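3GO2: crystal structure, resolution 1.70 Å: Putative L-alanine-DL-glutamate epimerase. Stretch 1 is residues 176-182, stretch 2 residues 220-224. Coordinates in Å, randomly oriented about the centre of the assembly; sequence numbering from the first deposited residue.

Stretch 1 176-182: AWRPGFA
Stretch 2 (220-224) LNFNA

Two turns from one chain, at least 40 residues apart in sequence where they touch, meet over 309 Å² of buried surface, both sides summed. Stretch 1 carries a short 3-10 segment at Pro179 and Gly180 (phi/psi -59/-29 and -61/-24), closed by backbone hydrogen bonds from Phe181 N to Arg178 O and from Ala182 N to Pro179 O, each 2.9 Å. Stretch 2 is a type II' beta turn from Leu220 to Asn223. End to end, the stretches run roughly the same way. The register is set by Gly180 and Asn223, whose CA atoms lie 4.3 Å apart.

Leu220 (m, t) points away; for this contact it matters through its backbone, where Leu220 O accepts from Asn223 N at 3.0 Å and closes the turn. Asn221 takes the positive-phi first corner (48/-131) with chi1 m and points toward stretch 1, its OD1 4.1 Å from Phe181 CE2. Phe222 (-107/30; chi1 m, chi2 -97°) also points toward the partner. Its CD2 packs 3.7 Å from CE1 of Phe181 (m, chi2 -36°), an oblique apolar contact between two rings. Phe222 O sits 3.6 Å from Gly180 CA, and this closeness explains the fit of glycine: an ideal CB there would come 2.5 Å from Phe222 O and 3.0 Å from Asn223 OD1, clashing with both.

Asn223 (-85/7; chi1 m, chi2 -45°) is the polar anchor. Its CB leaves sideways, yet the amide reaches the 3-10 segment, where OD1 accepts a hydrogen bond from Gly180 N at 2.9 Å, N-H...O angle 144°. Pro179 N, 3.4 Å from that OD1, has no hydrogen to offer. Water 1 adds a second link, from the Trp177 side chain (chi1 t, chi2 -107°) to the Asn223 carbonyl: it accepts from Trp177 NE1 at 2.8 Å and donates to Asn223 O at 2.9 Å. Ala224, extended at -147/-180, points away and leaves the contact.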

ATOM      1  N   ALA A 176     -34.713 -12.680 -21.588  1.00 20.60           N
ATOM      2  CA  ALA A 176     -33.381 -12.367 -21.088  1.00 19.47           C
ATOM      3  C   ALA A 176     -33.509 -11.423 -19.929  1.00 18.58           C
ATOM      4  O   ALA A 176     -34.476 -10.676 -19.823  1.00 19.40           O
ATOM      5  CB  ALA A 176     -32.519 -11.753 -22.175  1.00 20.31           C
ATOM      6  N   TRP A 177     -32.515 -11.473 -19.066  1.00 17.89           N
ATOM      7  CA  TRP A 177     -32.396 -10.611 -17.906  1.00 16.81           C
ATOM      8  C   TRP A 177     -31.158  -9.764 -18.150  1.00 16.50           C
ATOM      9  O   TRP A 177     -30.027 -10.252 -17.994  1.00 15.97           O
ATOM     10  CB  TRP A 177     -32.258 -11.439 -16.623  1.00 17.37           C
ATOM     11  CG  TRP A 177     -32.160 -10.596 -15.345  1.00 17.28           C
ATOM     12  CD1 TRP A 177     -31.029 -10.378 -14.565  1.00 17.93           C
ATOM     13  CD2 TRP A 177     -33.212  -9.865 -14.730  1.00 20.46           C
ATOM     14  NE1 TRP A 177     -31.349  -9.565 -13.521  1.00 22.67           N
ATOM     15  CE2 TRP A 177     -32.668  -9.229 -13.590  1.00 20.77           C
ATOM     16  CE3 TRP A 177     -34.549  -9.651 -15.047  1.00 23.86           C
ATOM     17  CZ2 TRP A 177     -33.426  -8.413 -12.756  1.00 23.68           C
ATOM     18  CZ3 TRP A 177     -35.313  -8.843 -14.209  1.00 26.23           C
ATOM     19  CH2 TRP A 177     -34.741  -8.231 -13.075  1.00 26.14           C
ATOM     20  N   ARG A 178     -31.376  -8.499 -18.528  1.00 15.60           N
ATOM     21  CA  ARG A 178     -30.303  -7.578 -18.938  1.00 16.30           C
ATOM     22  C   ARG A 178     -30.509  -6.192 -18.314  1.00 15.20           C
ATOM     23  O   ARG A 178     -30.420  -5.160 -19.002  1.00 16.18           O
ATOM     24  CB  ARG A 178     -30.246  -7.433 -20.459  1.00 18.02           C
ATOM     25  CG  ARG A 178     -30.053  -8.732 -21.213  1.00 21.32           C
ATOM     26  CD  ARG A 178     -30.492  -8.592 -22.634  1.00 26.98           C
ATOM     27  NE  ARG A 178     -29.747  -7.524 -23.263  1.00 31.12           N
ATOM     28  CZ  ARG A 178     -30.199  -6.741 -24.233  1.00 35.05           C
ATOM     29  NH1 ARG A 178     -29.406  -5.773 -24.704  1.00 37.90           N
ATOM     30  NH2 ARG A 178     -31.420  -6.903 -24.738  1.00 36.64           N
ATOM     31  N   PRO A 179     -30.756  -6.155 -16.992  1.00 13.84           N
ATOM     32  CA  PRO A 179     -30.999  -4.850 -16.361  1.00 13.11           C
ATOM     33  C   PRO A 179     -29.835  -3.853 -16.523  1.00 13.68           C
ATOM     34  O   PRO A 179     -30.044  -2.637 -16.520  1.00 12.78           O
ATOM     35  CB  PRO A 179     -31.207  -5.209 -14.884  1.00 13.33           C
ATOM     36  CG  PRO A 179     -30.421  -6.425 -14.685  1.00 14.05           C
ATOM     37  CD  PRO A 179     -30.610  -7.214 -15.993  1.00 14.03           C
ATOM     38  N   GLY A 180     -28.610  -4.335 -16.635  1.00 13.94           N
ATOM     39  CA  GLY A 180     -27.491  -3.420 -16.851  1.00 13.91           C
ATOM     40  C   GLY A 180     -27.605  -2.617 -18.133  1.00 13.75           C
ATOM     41  O   GLY A 180     -27.006  -1.540 -18.249  1.00 14.06           O
ATOM     42  N   PHE A 181     -28.370  -3.152 -19.092  1.00 14.30           N
ATOM     43  CA  PHE A 181     -28.679  -2.452 -20.342  1.00 14.53           C
ATOM     44  C   PHE A 181     -30.154  -2.032 -20.430  1.00 15.51           C
ATOM     45  O   PHE A 181     -30.667  -1.761 -21.546  1.00 15.17           O
ATOM     46  CB  PHE A 181     -28.300  -3.316 -21.553  1.00 14.71           C
ATOM     47  CG  PHE A 181     -26.858  -3.752 -21.606  1.00 14.25           C
ATOM     48  CD1 PHE A 181     -25.817  -2.935 -21.181  1.00 13.72           C
ATOM     49  CD2 PHE A 181     -26.521  -4.967 -22.192  1.00 15.76           C
ATOM     50  CE1 PHE A 181     -24.498  -3.344 -21.270  1.00 15.45           C
ATOM     51  CE2 PHE A 181     -25.200  -5.366 -22.286  1.00 15.36           C
ATOM     52  CZ  PHE A 181     -24.196  -4.556 -21.837  1.00 14.00           C
ATOM     53  N   ALA A 182     -30.791  -1.927 -19.249  1.00 15.19           N
ATOM     54  CA  ALA A 182     -32.159  -1.421 -19.055  1.00 16.43           C
ATOM     55  C   ALA A 182     -33.226  -2.288 -19.709  1.00 17.44           C
ATOM     56  O   ALA A 182     -34.284  -1.783 -20.111  1.00 17.96           O
ATOM     57  CB  ALA A 182     -32.272   0.038 -19.504  1.00 17.08           C
ATOM     58  N   LEU A 220     -22.214 -12.486 -17.611  1.00 13.32           N
ATOM     59  CA  LEU A 220     -23.083 -11.645 -16.814  1.00 13.62           C
ATOM     60  C   LEU A 220     -23.100 -10.179 -17.229  1.00 13.71           C
ATOM     61  O   LEU A 220     -23.865  -9.387 -16.668  1.00 13.65           O
ATOM     62  CB  LEU A 220     -22.681 -11.759 -15.350  1.00 13.43           C
ATOM     63  CG  LEU A 220     -22.626 -13.172 -14.807  1.00 13.70           C
ATOM     64  CD1 LEU A 220     -22.100 -13.151 -13.331  1.00 12.68           C
ATOM     65  CD2 LEU A 220     -24.011 -13.864 -14.918  1.00 15.16           C
ATOM     66  N   ASN A 221     -22.262  -9.819 -18.205  1.00 13.60           N
ATOM     67  CA  ASN A 221     -22.164  -8.458 -18.697  1.00 13.59           C
ATOM     68  C   ASN A 221     -22.058  -7.475 -17.506  1.00 12.61           C
ATOM     69  O   ASN A 221     -21.252  -7.703 -16.620  1.00 12.95           O
ATOM     70  CB  ASN A 221     -23.305  -8.134 -19.659  1.00 12.81           C
ATOM     71  CG  ASN A 221     -23.213  -8.896 -20.973  1.00 16.49           C
ATOM     72  OD1 ASN A 221     -22.542  -8.464 -21.932  1.00 20.96           O
ATOM     73  ND2 ASN A 221     -23.875 -10.007 -21.025  1.00 16.45           N
ATOM     74  N   PHE A 222     -22.863  -6.410 -17.504  1.00 12.87           N
ATOM     75  CA  PHE A 222     -22.854  -5.430 -16.426  1.00 12.60           C
ATOM     76  C   PHE A 222     -24.112  -5.582 -15.548  1.00 12.87           C
ATOM     77  O   PHE A 222     -24.604  -4.597 -15.008  1.00 12.73           O
ATOM     78  CB  PHE A 222     -22.886  -3.998 -16.986  1.00 12.61           C
ATOM     79  CG  PHE A 222     -21.628  -3.520 -17.710  1.00 11.41           C
ATOM     80  CD1 PHE A 222     -20.668  -2.749 -17.040  1.00 13.13           C
ATOM     81  CD2 PHE A 222     -21.493  -3.688 -19.082  1.00 11.87           C
ATOM     82  CE1 PHE A 222     -19.573  -2.224 -17.728  1.00 15.00           C
ATOM     83  CE2 PHE A 222     -20.401  -3.172 -19.757  1.00 13.29           C
ATOM     84  CZ  PHE A 222     -19.455  -2.426 -19.086  1.00 13.36           C
ATOM     85  N   ASN A 223     -24.648  -6.801 -15.442  1.00 12.28           N
ATOM     86  CA  ASN A 223     -26.001  -6.995 -14.890  1.00 12.69           C
ATOM     87  C   ASN A 223     -26.143  -7.101 -13.385  1.00 12.96           C
ATOM     88  O   ASN A 223     -27.254  -7.337 -12.896  1.00 13.31           O
ATOM     89  CB  ASN A 223     -26.653  -8.209 -15.572  1.00 12.62           C
ATOM     90  CG  ASN A 223     -26.931  -7.941 -17.027  1.00 13.97           C
ATOM     91  OD1 ASN A 223     -27.442  -6.867 -17.373  1.00 12.98           O
ATOM     92  ND2 ASN A 223     -26.561  -8.874 -17.903  1.00 14.30           N
ATOM     93  N   ALA A 224     -25.070  -6.875 -12.645  1.00 12.19           N
ATOM     94  CA  ALA A 224     -25.154  -6.762 -11.183  1.00 12.35           C
ATOM     95  C   ALA A 224     -24.143  -5.774 -10.617  1.00 12.73           C
ATOM     96  O   ALA A 224     -23.382  -5.128 -11.372  1.00 13.09           O
ATOM     97  CB  ALA A 224     -24.963  -8.140 -10.552  1.00 12.01           C
TER
HETATM   98  O   HOH W   1     -29.553  -8.545 -11.633  1.00 22.97           O